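Local coordinates for protein cytochrome P450 (Picrophilus torridus, PDB 2RFB) that binds heme b and probably acts as a monooxygenase of the cytochrome P450 family, at residues A[96-101]-A[306-311]. Numbering follows the deposited sequence.
Sequences SEYAVR and SIALND
The phenol oxygen of Tyr98 is hydrogen-bonded to Ser82 OG of helix 75-86 and reaches the helix of residues 306-311 at Ala308, where OH lies 3.3 Å from CA and 3.5 Å from CB. No hydrogen bond joins the two segments, so the same hydroxyl is bonded to one helix while it rests on the backbone of another. CG of Tyr98 stands anti to the backbone N (chi1 178°), and this extended side chain carries the ring end-on to its target. The methyl of Ala308 accordingly sits at the ring edge, near the ring plane, with Tyr98 CE2 at 4.1 Å from Ala308 CB, and neither ring face is stacked on the segment 306-311.

One turn further on, Asp311 flanks the hydroxyl through its methylene, CB standing 4.3 Å from Tyr98 OH, in van der Waals contact at most. At Ala308 the small side chain lets the phenol come up to the helix backbone. Tyr98 and Ala308 are both buried, while Asp311 is partly exposed. Neighbouring helices complete the packing: Leu85 of helix 75-86 lies against Tyr98, while Ile197 of helix 175-206 touches both Ala308 and Ala99.

The contact thus joins helix 94-99 to helix 298-315, which follows the heme-ligating cysteine, with the Ala308 side chain about 11 Å from the heme. Four helices meet here, and their order and packing are consistent with the letters used for the family: 75-86 as helix D, 94-99 with 101-111 as a broken helix E, the long 175-206 as helix I, and 298-315 as helix L. Together they correspond to the conserved D-E-I-L four-helix bundle at the core of the cytochrome P450 fold.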
loop_
_atom_site.group_PDB
_atom_site.type_symbol
_atom_site.label_atom_id
_atom_site.label_comp_id
_atom_site.label_asym_id
_atom_site.label_seq_id
_atom_site.Cartn_x
_atom_site.Cartn_y
_atom_site.Cartn_z
ATOM N N SER A 96 -16.384 2.208 3.224
ATOM C CA SER A 96 -16.801 2.319 1.847
ATOM C C SER A 96 -17.107 3.743 1.332
ATOM O O SER A 96 -17.061 3.988 0.135
ATOM C CB SER A 96 -17.957 1.379 1.565
ATOM O OG SER A 96 -19.086 2.002 2.043
ATOM N N GLU A 97 -17.411 4.673 2.236
ATOM C CA GLU A 97 -17.833 6.025 1.854
ATOM C C GLU A 97 -16.725 7.056 2.015
ATOM O O GLU A 97 -16.847 8.161 1.519
ATOM C CB GLU A 97 -19.063 6.475 2.635
ATOM C CG GLU A 97 -20.251 5.592 2.401
ATOM C CD GLU A 97 -20.635 5.442 0.913
ATOM O OE1 GLU A 97 -20.829 6.499 0.235
ATOM O OE2 GLU A 97 -20.773 4.263 0.442
ATOM N N TYR A 98 -15.654 6.713 2.712
ATOM C CA TYR A 98 -14.579 7.650 2.810
ATOM C C TYR A 98 -13.266 6.960 2.498
ATOM O O TYR A 98 -12.551 7.349 1.621
ATOM C CB TYR A 98 -14.524 8.299 4.203
ATOM C CG TYR A 98 -13.341 9.275 4.305
ATOM C CD1 TYR A 98 -13.447 10.607 3.858
ATOM C CD2 TYR A 98 -12.117 8.851 4.813
ATOM C CE1 TYR A 98 -12.327 11.485 3.939
ATOM C CE2 TYR A 98 -11.057 9.691 4.916
ATOM C CZ TYR A 98 -11.156 10.998 4.490
ATOM O OH TYR A 98 -10.042 11.772 4.602
ATOM N N ALA A 99 -12.946 5.911 3.229
ATOM C CA ALA A 99 -11.607 5.331 3.132
ATOM C C ALA A 99 -11.284 4.618 1.782
ATOM O O ALA A 99 -10.152 4.680 1.332
ATOM C CB ALA A 99 -11.309 4.441 4.374
ATOM N N VAL A 100 -12.259 3.974 1.136
ATOM C CA VAL A 100 -12.072 3.405 -0.221
ATOM C C VAL A 100 -12.087 4.495 -1.297
ATOM O O VAL A 100 -11.421 4.381 -2.314
ATOM C CB VAL A 100 -13.184 2.350 -0.558
ATOM C CG1 VAL A 100 -13.492 2.208 -2.112
ATOM C CG2 VAL A 100 -12.879 1.014 0.060
ATOM N N ARG A 101 -12.870 5.544 -1.108
ATOM C CA ARG A 101 -13.095 6.469 -2.222
ATOM C C ARG A 101 -11.957 7.466 -2.398
ATOM O O ARG A 101 -11.737 8.021 -3.511
ATOM C CB ARG A 101 -14.429 7.217 -2.070
ATOM C CG ARG A 101 -15.679 6.327 -2.037
ATOM C CD ARG A 101 -16.839 6.996 -2.807
ATOM N NE ARG A 101 -17.935 7.465 -1.968
ATOM C CZ ARG A 101 -18.734 8.512 -2.241
ATOM N NH1 ARG A 101 -18.563 9.263 -3.331
ATOM N NH2 ARG A 101 -19.702 8.826 -1.396
ATOM N N SER A 306 -2.037 11.616 6.329
ATOM C CA SER A 306 -1.901 12.824 7.134
ATOM C C SER A 306 -3.123 13.770 6.991
ATOM O O SER A 306 -3.600 14.375 7.987
ATOM C CB SER A 306 -0.648 13.546 6.728
ATOM O OG SER A 306 -0.730 14.875 7.161
ATOM N N ILE A 307 -3.638 13.904 5.765
ATOM C CA ILE A 307 -4.763 14.800 5.566
ATOM C C ILE A 307 -6.005 14.080 6.107
ATOM O O ILE A 307 -6.871 14.730 6.714
ATOM C CB ILE A 307 -4.894 15.194 4.058
ATOM C CG1 ILE A 307 -3.901 16.276 3.669
ATOM C CG2 ILE A 307 -6.321 15.555 3.651
ATOM C CD1 ILE A 307 -3.413 16.115 2.193
ATOM N N ALA A 308 -6.087 12.758 5.877
ATOM C CA ALA A 308 -7.225 11.964 6.370
ATOM C C ALA A 308 -7.352 12.080 7.877
ATOM O O ALA A 308 -8.410 12.386 8.390
ATOM C CB ALA A 308 -7.121 10.481 5.947
ATOM N N LEU A 309 -6.250 11.859 8.584
ATOM C CA LEU A 309 -6.209 12.114 10.026
ATOM C C LEU A 309 -6.681 13.521 10.373
ATOM O O LEU A 309 -7.623 13.698 11.158
ATOM C CB LEU A 309 -4.794 11.928 10.545
ATOM C CG LEU A 309 -4.608 11.960 12.060
ATOM C CD1 LEU A 309 -5.267 10.718 12.790
ATOM C CD2 LEU A 309 -3.113 11.989 12.260
ATOM N N ASN A 310 -6.071 14.529 9.787
ATOM C CA ASN A 310 -6.523 15.838 10.115
ATOM C C ASN A 310 -8.048 16.031 9.907
ATOM O O ASN A 310 -8.776 16.519 10.800
ATOM C CB ASN A 310 -5.728 16.894 9.359
ATOM C CG ASN A 310 -5.902 18.251 9.949
ATOM O OD1 ASN A 310 -5.845 19.245 9.255
ATOM N ND2 ASN A 310 -6.143 18.302 11.240
ATOM N N ASP A 311 -8.529 15.650 8.737
ATOM C CA ASP A 311 -9.939 15.776 8.455
ATOM C C ASP A 311 -10.825 14.949 9.376
ATOM O O ASP A 311 -11.911 15.417 9.758
ATOM C CB ASP A 311 -10.227 15.385 7.009
ATOM C CG ASP A 311 -9.863 16.478 6.036
ATOM O OD1 ASP A 311 -9.504 17.608 6.477
ATOM O OD2 ASP A 311 -9.961 16.201 4.828
#